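Side-chain contacts in MsStt7d protein (Micromonas, PDB 4IX3), which probably phosphorylates protein substrates with ATP, as the catalytic kinase domain of an Stt7-like state transition kinase from a green alga: residues Gly143-Lys146 / Lys147-Glu151; Leu271-Phe274 / Leu275-Lys279; Tyr283-Asn286 / Ala287-Glu291; Leu314-Arg317 / Leu318-Glu322. All coordinates share one frame; numbering follows the deposited sequence. Where two conformers were deposited one is given.

Interaction 1: residues Gly143-Lys146 / Lys147-Glu151; sequences GVTK and KAMRE
Gly-143 opens this turn of helix 141-161 by accepting, through its O, the backbone N of Lys-147 at 3.1 Å. The Lys-147 side chain runs out with CG anti to its own N (chi1 -175°), and a bend at the last torsion brings NZ to Glu-151, one turn on. There NZ meets OE1 of Glu-151 at 2.7 Å, on the syn lone pair of that oxygen, in a salt bridge between residues four apart; NZ is also bonded to Met-134 O, and Glu-151 OE2 takes Leu-184 N, so both charged ends have second partners. Val-144 O receives Ala-148 N, and the Ala-148 CB lies 3.2 Å from the same Val-144 O. Next, the Thr-145 carbonyl accepts Met-149 N, and the Thr-145 side chain lies side by side with the Met-149 chain, its CG2 3.9 Å from Met-149 CG. Its OG1 is hydrogen-bonded to Glu-141 O, one turn back, leaving the methyl for the apolar contact. Lys-146 closes the segment: its O takes Arg-150 N at 3.0 Å and also lies over one face of the Arg-150 guanidinium. The two long chains run alongside each other, Lys-146 NZ standing 4.2 Å from Arg-150 NH2, a like-charge approach probably eased by the hold of Phe-338 O on that NH2. Around this part of helix 141-161, in the kinase C-lobe, Val-144 packs on helix 127-133, Thr-145 and Ala-148 on helix 246-261, and Ala-148 and Glu-151 on strand 183-186.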
loop_
_atom_site.group_PDB
_atom_site.type_symbol
_atom_site.label_atom_id
_atom_site.label_comp_id
_atom_site.label_asym_id
_atom_site.label_seq_id
_atom_site.Cartn_x
_atom_site.Cartn_y
_atom_site.Cartn_z
ATOM N N GLY B 143 -6.952 6.710 -33.877
ATOM C CA GLY B 143 -8.354 6.914 -33.558
ATOM C C GLY B 143 -8.637 6.820 -32.061
ATOM O O GLY B 143 -9.270 7.728 -31.489
ATOM N N VAL B 144 -8.116 5.776 -31.414
ATOM C CA VAL B 144 -8.367 5.594 -29.979
ATOM C C VAL B 144 -7.613 6.672 -29.200
ATOM O O VAL B 144 -8.122 7.175 -28.184
ATOM C CB VAL B 144 -8.074 4.184 -29.443
ATOM C CG1 VAL B 144 -8.979 3.172 -30.107
ATOM C CG2 VAL B 144 -6.599 3.816 -29.462
ATOM N N THR B 145 -6.408 7.069 -29.635
ATOM C CA THR B 145 -5.687 8.124 -28.941
ATOM C C THR B 145 -6.432 9.451 -28.995
ATOM O O THR B 145 -6.535 10.175 -28.015
ATOM C CB THR B 145 -4.222 8.254 -29.451
ATOM O OG1 THR B 145 -3.617 6.950 -29.331
ATOM C CG2 THR B 145 -3.431 9.290 -28.648
ATOM N N LYS B 146 -6.918 9.809 -30.176
ATOM C CA LYS B 146 -7.654 11.061 -30.303
ATOM C C LYS B 146 -8.896 11.108 -29.404
ATOM O O LYS B 146 -9.113 12.081 -28.661
ATOM C CB LYS B 146 -8.058 11.212 -31.770
ATOM C CG LYS B 146 -6.917 11.616 -32.677
ATOM C CD LYS B 146 -7.358 11.854 -34.118
ATOM C CE LYS B 146 -8.671 12.620 -34.085
ATOM N NZ LYS B 146 -8.909 13.779 -35.016
ATOM N N LYS B 147 -9.665 10.028 -29.444
ATOM C CA LYS B 147 -10.895 10.020 -28.666
ATOM C C LYS B 147 -10.609 10.010 -27.164
ATOM O O LYS B 147 -11.191 10.764 -26.374
ATOM C CB LYS B 147 -11.790 8.865 -29.071
ATOM C CG LYS B 147 -13.153 8.867 -28.365
ATOM C CD LYS B 147 -14.024 7.686 -28.827
ATOM C CE LYS B 147 -15.510 7.806 -28.501
ATOM N NZ LYS B 147 -15.725 7.745 -27.021
ATOM N N ALA B 148 -9.712 9.108 -26.738
ATOM C CA ALA B 148 -9.399 8.968 -25.315
ATOM C C ALA B 148 -8.765 10.231 -24.781
ATOM O O ALA B 148 -9.073 10.667 -23.668
ATOM C CB ALA B 148 -8.458 7.800 -25.088
ATOM N N MET B 149 -7.798 10.810 -25.508
ATOM C CA MET B 149 -7.116 11.979 -25.019
ATOM C C MET B 149 -8.049 13.182 -24.944
ATOM O O MET B 149 -7.912 14.007 -24.035
ATOM C CB MET B 149 -5.821 12.268 -25.787
ATOM C CG MET B 149 -4.703 11.259 -25.576
ATOM S SD MET B 149 -4.207 11.018 -23.844
ATOM C CE MET B 149 -3.591 12.669 -23.504
ATOM N N ARG B 150 -8.965 13.307 -25.900
ATOM C CA ARG B 150 -9.875 14.448 -25.826
ATOM C C ARG B 150 -10.713 14.307 -24.547
ATOM O O ARG B 150 -10.922 15.319 -23.843
ATOM C CB ARG B 150 -10.781 14.448 -27.074
ATOM C CG ARG B 150 -11.693 15.666 -27.170
ATOM C CD ARG B 150 -12.627 15.597 -28.369
ATOM N NE ARG B 150 -11.915 15.709 -29.642
ATOM C CZ ARG B 150 -11.725 14.710 -30.494
ATOM N NH1 ARG B 150 -12.200 13.498 -30.199
ATOM N NH2 ARG B 150 -11.127 14.949 -31.668
ATOM N N GLU B 151 -11.175 13.078 -24.266
ATOM C CA GLU B 151 -11.986 12.873 -23.047
ATOM C C GLU B 151 -11.173 13.058 -21.765
ATOM O O GLU B 151 -11.597 13.732 -20.818
ATOM C CB GLU B 151 -12.614 11.486 -23.111
ATOM C CG GLU B 151 -13.638 11.417 -24.230
ATOM C CD GLU B 151 -14.085 10.021 -24.582
ATOM O OE1 GLU B 151 -14.904 9.894 -25.544
ATOM O OE2 GLU B 151 -13.621 9.006 -23.971
#

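Interaction 2: residues Leu271-Phe274 / Leu275-Lys279; sequences LERF and LADYK
Leu-271, Phe-274, Leu-275 and Tyr-278 form the apolar stripe of helix 268-280, an amphipathic helix in the C-lobe of the protein kinase fold, spaced i, i+3, i+4 and i+7 so that all four lie along one flank. Leu-275 sits in the middle. One of its methyls, CD1, reaches Leu-271 CG at 3.9 Å, while the other, CD2, comes to the edge of the Phe-274 ring, in its plane and 3.9 Å from CD1 of Phe-274. Leu-275 thus touches a leucine one turn back with one methyl and the neighbouring ring with the other. The Phe-274 ring swings out with CG anti to the backbone N (chi1 174°), which carries its CE1 along the helix to CB of Tyr-278. The Phe-274 and Tyr-278 rings are nearly parallel, 18° between planes, yet slid so far apart, centroids 5.8 Å, that they barely overlap; the contact is made by Phe-274 CE1 on the root of the tyrosine. Helix 246-261 covers this flank through Leu-258, Cys-255 and Trp-251, and the Tyr-278 hydroxyl bonds to Met-319 O. Backbone bonds from Leu-275 N to Leu-271 O and from Tyr-278 N to Phe-274 O tie successive turns beneath the side chains. At the polar edge the charged atoms of Arg-273 and Asp-277, though of opposite sign, are not in contact. Tyr-296 takes part with both, as a cation-pi partner of Arg-273 and a hydroxyl partner of Asp-277 OD2. A water bridges the gap: it accepts from Arg-273 NH1 at 2.7 Å, in the guanidinium plane, and donates to Asp-277 OD2 at 2.8 Å.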
loop_
_atom_site.group_PDB
_atom_site.type_symbol
_atom_site.label_atom_id
_atom_site.label_comp_id
_atom_site.label_asym_id
_atom_site.label_seq_id
_atom_site.Cartn_x
_atom_site.Cartn_y
_atom_site.Cartn_z
ATOM N N LEU B 271 7.241 1.510 -22.010
ATOM C CA LEU B 271 7.176 2.924 -21.616
ATOM C C LEU B 271 8.426 3.330 -20.859
ATOM O O LEU B 271 8.961 4.424 -21.063
ATOM C CB LEU B 271 5.914 3.157 -20.758
ATOM C CG LEU B 271 5.721 4.586 -20.254
ATOM C CD1 LEU B 271 5.527 5.512 -21.427
ATOM C CD2 LEU B 271 4.549 4.657 -19.277
ATOM N N GLU B 272 8.889 2.434 -19.969
ATOM C CA GLU B 272 10.123 2.723 -19.214
ATOM C C GLU B 272 11.324 2.946 -20.147
ATOM O O GLU B 272 12.070 3.914 -19.965
ATOM C CB GLU B 272 10.435 1.593 -18.220
ATOM C CG GLU B 272 11.666 1.849 -17.354
ATOM C CD GLU B 272 11.926 0.757 -16.328
ATOM O OE1 GLU B 272 11.374 -0.355 -16.478
ATOM O OE2 GLU B 272 12.725 1.014 -15.395
ATOM N N ARG B 273 11.467 2.112 -21.176
ATOM C CA ARG B 273 12.588 2.265 -22.125
ATOM C C ARG B 273 12.449 3.610 -22.845
ATOM O O ARG B 273 13.421 4.368 -23.004
ATOM C CB ARG B 273 12.591 1.159 -23.178
ATOM C CG ARG B 273 13.713 1.356 -24.200
ATOM C CD ARG B 273 14.164 0.040 -24.765
ATOM N NE ARG B 273 13.265 -0.445 -25.800
ATOM C CZ ARG B 273 13.487 -0.360 -27.109
ATOM N NH1 ARG B 273 14.510 0.328 -27.598
ATOM N NH2 ARG B 273 12.638 -0.958 -27.931
ATOM N N PHE B 274 11.248 3.907 -23.355
ATOM C CA PHE B 274 11.034 5.174 -24.033
ATOM C C PHE B 274 11.381 6.351 -23.141
ATOM O O PHE B 274 12.098 7.265 -23.562
ATOM C CB PHE B 274 9.596 5.327 -24.546
ATOM C CG PHE B 274 9.311 6.692 -25.123
ATOM C CD1 PHE B 274 8.942 7.745 -24.290
ATOM C CD2 PHE B 274 9.610 6.969 -26.440
ATOM C CE1 PHE B 274 8.708 9.011 -24.784
ATOM C CE2 PHE B 274 9.384 8.248 -26.939
ATOM C CZ PHE B 274 9.021 9.281 -26.107
ATOM N N LEU B 275 10.888 6.363 -21.905
ATOM C CA LEU B 275 11.098 7.543 -21.055
ATOM C C LEU B 275 12.571 7.723 -20.681
ATOM O O LEU B 275 13.023 8.859 -20.514
ATOM C CB LEU B 275 10.226 7.488 -19.792
ATOM C CG LEU B 275 8.741 7.727 -20.099
ATOM C CD1 LEU B 275 7.942 7.492 -18.827
ATOM C CD2 LEU B 275 8.470 9.122 -20.652
ATOM N N ALA B 276 13.323 6.633 -20.544
ATOM C CA ALA B 276 14.751 6.725 -20.256
ATOM C C ALA B 276 15.457 7.381 -21.433
ATOM O O ALA B 276 16.347 8.219 -21.248
ATOM C CB ALA B 276 15.290 5.332 -20.020
ATOM N N ASP B 277 15.083 6.977 -22.651
ATOM C CA ASP B 277 15.710 7.561 -23.846
ATOM C C ASP B 277 15.299 9.026 -23.983
ATOM O O ASP B 277 16.114 9.860 -24.351
ATOM C CB ASP B 277 15.289 6.792 -25.101
ATOM C CG ASP B 277 16.162 5.566 -25.358
ATOM O OD1 ASP B 277 17.321 5.523 -24.883
ATOM O OD2 ASP B 277 15.679 4.636 -26.035
ATOM N N TYR B 278 14.042 9.328 -23.645
ATOM C CA TYR B 278 13.507 10.690 -23.706
ATOM C C TYR B 278 14.269 11.634 -22.770
ATOM O O TYR B 278 14.763 12.709 -23.161
ATOM C CB TYR B 278 12.002 10.652 -23.386
ATOM C CG TYR B 278 11.309 12.001 -23.448
ATOM C CD1 TYR B 278 11.275 12.765 -24.621
ATOM C CD2 TYR B 278 10.586 12.463 -22.351
ATOM C CE1 TYR B 278 10.588 13.977 -24.655
ATOM C CE2 TYR B 278 9.902 13.665 -22.371
ATOM C CZ TYR B 278 9.882 14.399 -23.536
ATOM O OH TYR B 278 9.215 15.618 -23.602
ATOM N N LYS B 279 14.503 11.157 -21.549
ATOM C CA LYS B 279 15.299 11.905 -20.595
ATOM C C LYS B 279 16.726 12.088 -21.121
ATOM O O LYS B 279 17.298 13.182 -21.036
ATOM C CB LYS B 279 15.329 11.114 -19.281
ATOM C CG LYS B 279 16.289 11.679 -18.243
ATOM C CD LYS B 279 16.079 10.967 -16.911
ATOM C CE LYS B 279 17.278 11.178 -15.997
ATOM N NZ LYS B 279 17.549 12.630 -15.855
HETATM O O HOH W 1 16.372 1.996 -26.675
#

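Interaction 3: residues Tyr283-Asn286 / Ala287-Glu291; sequences YDVN and AFRGE
Asp-284 and Ala-287 meet where the chain turns into helix 285-291: Asp-284 holds extended backbone angles, and helical ones begin at Val-285. The Asp-284 carbonyl takes Phe-288 N at 2.9 Å, and the same spacing continues with Arg-289 N on Val-285 O and Gly-290 N on Asn-286 O. As N-cap, Asp-284 also receives Ala-287 N on OD1 at 3.0 Å, from above the carboxylate plane; with CG anti to the backbone N (chi1 178°), the carboxylate folds over Ala-287, whose CB lies 3.6 Å from Asp-284 CG. Further on, Asn-286 and Arg-289 run side by side. Arg-289 NH1 donates to Asn-286 OD1 at 2.9 Å, somewhat bent (133°), with amide and guanidinium planes 48° apart. The aliphatic stem of Arg-289 crosses Val-285, CD to CG1 at 4.0 Å. A leucine in place of this arginine would probably leave Asn-286 OD1 without this donor and the amide freer to turn. Val-285 and Arg-289 pack on Trp-312 of helix 302-318, while Val-285 also touches Tyr-278, and Phe-288 meets Phe-274 and Asp-277, all of helix 268-280.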
loop_
_atom_site.group_PDB
_atom_site.type_symbol
_atom_site.label_atom_id
_atom_site.label_comp_id
_atom_site.label_asym_id
_atom_site.label_seq_id
_atom_site.Cartn_x
_atom_site.Cartn_y
_atom_site.Cartn_z
ATOM N N TYR B 283 14.674 15.450 -22.843
ATOM C CA TYR B 283 13.214 15.613 -22.915
ATOM C C TYR B 283 12.760 16.374 -24.160
ATOM O O TYR B 283 11.890 17.260 -24.093
ATOM C CB TYR B 283 12.695 16.357 -21.680
ATOM C CG TYR B 283 13.136 15.740 -20.383
ATOM C CD1 TYR B 283 12.417 14.692 -19.791
ATOM C CD2 TYR B 283 14.278 16.230 -19.731
ATOM C CE1 TYR B 283 12.857 14.169 -18.565
ATOM C CE2 TYR B 283 14.701 15.716 -18.528
ATOM C CZ TYR B 283 14.000 14.682 -17.948
ATOM O OH TYR B 283 14.450 14.194 -16.751
ATOM N N ASP B 284 13.333 15.974 -25.293
ATOM C CA ASP B 284 13.184 16.674 -26.555
ATOM C C ASP B 284 12.715 15.593 -27.519
ATOM O O ASP B 284 13.462 14.668 -27.896
ATOM C CB ASP B 284 14.542 17.277 -26.967
ATOM C CG ASP B 284 14.507 18.000 -28.307
ATOM O OD1 ASP B 284 13.683 17.680 -29.183
ATOM O OD2 ASP B 284 15.397 18.849 -28.524
ATOM N N VAL B 285 11.440 15.675 -27.858
ATOM C CA VAL B 285 10.811 14.697 -28.718
ATOM C C VAL B 285 11.480 14.610 -30.116
ATOM O O VAL B 285 11.653 13.529 -30.668
ATOM C CB VAL B 285 9.304 15.038 -28.746
ATOM C CG1 VAL B 285 8.604 14.587 -30.004
ATOM C CG2 VAL B 285 8.577 14.574 -27.498
ATOM N N ASN B 286 11.876 15.744 -30.695
ATOM C CA ASN B 286 12.545 15.734 -32.000
ATOM C C ASN B 286 13.929 15.135 -31.947
ATOM O O ASN B 286 14.320 14.390 -32.852
ATOM C CB ASN B 286 12.545 17.132 -32.600
ATOM C CG ASN B 286 11.148 17.556 -33.026
ATOM O OD1 ASN B 286 10.254 16.719 -33.218
ATOM N ND2 ASN B 286 10.948 18.852 -33.174
ATOM N N ALA B 287 14.572 15.296 -30.793
ATOM C CA ALA B 287 15.855 14.631 -30.569
ATOM C C ALA B 287 15.672 13.125 -30.388
ATOM O O ALA B 287 16.454 12.329 -30.911
ATOM C CB ALA B 287 16.593 15.255 -29.416
ATOM N N PHE B 288 14.576 12.728 -29.747
ATOM C CA PHE B 288 14.270 11.313 -29.689
ATOM C C PHE B 288 14.078 10.725 -31.087
ATOM O O PHE B 288 14.651 9.668 -31.410
ATOM C CB PHE B 288 13.036 11.026 -28.823
ATOM C CG PHE B 288 12.618 9.586 -28.890
ATOM C CD1 PHE B 288 13.139 8.654 -27.990
ATOM C CD2 PHE B 288 11.727 9.144 -29.869
ATOM C CE1 PHE B 288 12.801 7.321 -28.083
ATOM C CE2 PHE B 288 11.410 7.796 -29.963
ATOM C CZ PHE B 288 11.968 6.884 -29.086
ATOM N N ARG B 289 13.257 11.403 -31.895
ATOM C CA ARG B 289 12.977 10.948 -33.259
ATOM C C ARG B 289 14.253 10.860 -34.095
ATOM O O ARG B 289 14.466 9.851 -34.768
ATOM C CB ARG B 289 11.915 11.831 -33.937
ATOM C CG ARG B 289 10.599 11.809 -33.182
ATOM C CD ARG B 289 9.852 13.086 -33.503
ATOM N NE ARG B 289 9.239 13.000 -34.825
ATOM C CZ ARG B 289 8.525 13.976 -35.378
ATOM N NH1 ARG B 289 8.392 15.160 -34.775
ATOM N NH2 ARG B 289 7.908 13.745 -36.520
ATOM N N GLY B 290 15.117 11.873 -33.999
ATOM C CA GLY B 290 16.341 11.989 -34.808
ATOM C C GLY B 290 17.431 11.050 -34.328
ATOM O O GLY B 290 18.096 10.425 -35.151
ATOM N N GLU B 291 17.574 10.903 -33.011
ATOM C CA GLU B 291 18.681 10.153 -32.418
ATOM C C GLU B 291 18.403 8.693 -32.056
ATOM O O GLU B 291 19.320 7.881 -31.972
ATOM C CB GLU B 291 19.198 10.864 -31.172
ATOM C CG GLU B 291 19.729 12.272 -31.410
ATOM C CD GLU B 291 20.376 12.840 -30.159
ATOM O OE1 GLU B 291 20.874 12.058 -29.313
ATOM O OE2 GLU B 291 20.357 14.077 -30.000
#

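Interaction 4: residues Leu314-Arg317 / Leu318-Glu322; sequences LCQR and LMEAE
Leu-318 ends helix 302-318 of the kinase C-lobe by folding back on Leu-314 one turn earlier, and the chain then leaves the helix at Met-319. With CG anti to the carbonyl carbon (chi1 -73°), Leu-318 sends CD1 obliquely across to Leu-314 CD1 at 4.1 Å, and its N keeps the last regular bond of the turn, 2.9 Å to Leu-314 O. Ala-332 is touched by both leucines, and Met-149 and Leu-153 of helix 141-161 by Leu-318. Past Leu-318 the helical pattern frays. Met-319 N makes a weak bond to Cys-315 O and a second one, 3.2 Å, to Gln-316 O, which it meets from above the carbonyl plane.

Glu-320 carries the polar side of the contact. Although its backbone is already extended, its side chain bends at chi2 (-71°) and returns over the helix end, CG lying 3.4 Å from Gln-316 O and OE2 3.6 Å from Gln-316 CG. Arg-317 crosses it at a slant, curled by bends at chi2 and chi3, its NH1 coming 4.0 Å from Glu-320 CG, while that same NH1 is bonded to Ala-325 O. The two charged groups are not in direct contact, their planes 44° apart. An alanine in place of Glu-320 would probably leave the water between it and Arg-317 without its carboxylate acceptor and open a gap over Gln-316 CG. That water lies at the guanidinium edge, in its plane, accepting from Arg-317 NH1 at 3.0 Å and donating to Glu-320 OE2 at 2.6 Å.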
loop_
_atom_site.group_PDB
_atom_site.type_symbol
_atom_site.label_atom_id
_atom_site.label_comp_id
_atom_site.label_asym_id
_atom_site.label_seq_id
_atom_site.Cartn_x
_atom_site.Cartn_y
_atom_site.Cartn_z
ATOM N N LEU B 314 2.100 17.120 -29.530
ATOM C CA LEU B 314 1.243 17.197 -28.333
ATOM C C LEU B 314 1.906 16.486 -27.155
ATOM O O LEU B 314 1.880 16.960 -26.016
ATOM C CB LEU B 314 -0.140 16.586 -28.616
ATOM C CG LEU B 314 -1.081 16.532 -27.411
ATOM C CD1 LEU B 314 -1.255 17.881 -26.707
ATOM C CD2 LEU B 314 -2.423 15.907 -27.810
ATOM N N CYS B 315 2.506 15.343 -27.416
ATOM C CA CYS B 315 3.331 14.680 -26.397
ATOM C C CYS B 315 4.405 15.632 -25.882
ATOM O O CYS B 315 4.601 15.736 -24.678
ATOM C CB CYS B 315 3.992 13.392 -26.907
ATOM S SG CYS B 315 2.867 12.001 -27.078
ATOM N N GLN B 316 5.128 16.328 -26.766
ATOM C CA GLN B 316 6.154 17.270 -26.328
ATOM C C GLN B 316 5.541 18.340 -25.411
ATOM O O GLN B 316 6.111 18.703 -24.369
ATOM C CB GLN B 316 6.839 17.966 -27.517
ATOM C CG GLN B 316 7.852 19.033 -27.068
ATOM C CD GLN B 316 9.032 18.398 -26.367
ATOM O OE1 GLN B 316 9.034 18.178 -25.143
ATOM N NE2 GLN B 316 10.038 18.057 -27.148
ATOM N N ARG B 317 4.367 18.847 -25.786
ATOM C CA ARG B 317 3.699 19.870 -24.965
ATOM C C ARG B 317 3.336 19.368 -23.567
ATOM O O ARG B 317 3.557 20.061 -22.583
ATOM C CB ARG B 317 2.376 20.335 -25.628
ATOM C CG ARG B 317 2.502 21.002 -27.005
ATOM C CD ARG B 317 3.259 22.268 -26.787
ATOM N NE ARG B 317 2.522 23.181 -25.882
ATOM C CZ ARG B 317 3.015 23.672 -24.744
ATOM N NH1 ARG B 317 4.272 23.431 -24.371
ATOM N NH2 ARG B 317 2.259 24.458 -23.986
ATOM N N LEU B 318 2.796 18.158 -23.504
ATOM C CA LEU B 318 2.390 17.595 -22.223
ATOM C C LEU B 318 3.582 17.136 -21.381
ATOM O O LEU B 318 3.417 16.894 -20.178
ATOM C CB LEU B 318 1.479 16.378 -22.489
ATOM C CG LEU B 318 0.048 16.725 -22.999
ATOM C CD1 LEU B 318 -0.672 15.486 -23.449
ATOM C CD2 LEU B 318 -0.761 17.433 -21.887
ATOM N N MET B 319 4.744 16.951 -22.007
ATOM C CA MET B 319 5.901 16.328 -21.352
ATOM C C MET B 319 7.139 17.222 -21.388
ATOM O O MET B 319 8.285 16.723 -21.324
ATOM C CB MET B 319 6.129 14.931 -21.918
ATOM C CG MET B 319 4.874 14.053 -21.802
ATOM S SD MET B 319 5.092 12.351 -22.297
ATOM C CE MET B 319 5.948 11.747 -20.836
ATOM N N GLU B 320 6.933 18.534 -21.437
ATOM C CA GLU B 320 8.106 19.411 -21.338
ATOM C C GLU B 320 8.804 19.166 -19.991
ATOM O O GLU B 320 8.135 18.990 -18.953
ATOM C CB GLU B 320 7.705 20.888 -21.433
ATOM C CG GLU B 320 7.408 21.395 -22.824
ATOM C CD GLU B 320 8.692 21.487 -23.648
ATOM O OE1 GLU B 320 9.830 21.490 -23.101
ATOM O OE2 GLU B 320 8.563 21.735 -24.855
ATOM N N ALA B 321 10.126 19.258 -19.970
ATOM C CA ALA B 321 10.881 19.022 -18.750
ATOM C C ALA B 321 10.511 20.019 -17.657
ATOM O O ALA B 321 10.359 19.653 -16.481
ATOM C CB ALA B 321 12.369 19.089 -19.061
ATOM N N GLU B 322 10.314 21.282 -18.042
ATOM C CA GLU B 322 9.993 22.363 -17.120
ATOM C C GLU B 322 8.503 22.574 -17.022
ATOM O O GLU B 322 7.850 22.741 -18.044
ATOM C CB GLU B 322 10.678 23.656 -17.572
ATOM C CG GLU B 322 12.183 23.568 -17.556
ATOM C CD GLU B 322 12.728 23.470 -16.153
ATOM O OE1 GLU B 322 12.060 24.014 -15.239
ATOM O OE2 GLU B 322 13.839 22.900 -15.990
HETATM O O HOH W 2 6.355 22.172 -26.138
#

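Overall arrangement
All four contacts are short-range turns of the C-lobe and follow one another along the chain. Interactions 2, 3 and 4 form a cluster, with centres 11 to 14 Å apart, on helix 268-280, helix 285-291 and the end of helix 302-318. Tyr-278 joins the three: its O probably bonds Tyr-283 N, and its side chain reaches interactions 3 and 4. Interaction 1, on helix 141-161, stands about 17 Å from interaction 4, centre to centre, and meets it through Met-149 CE on Leu-318 CD1. Helix 246-261 packs against interactions 1, 2 and 4. None of the four contacts includes Asp-168 or Asp-188, the magnesium ligands.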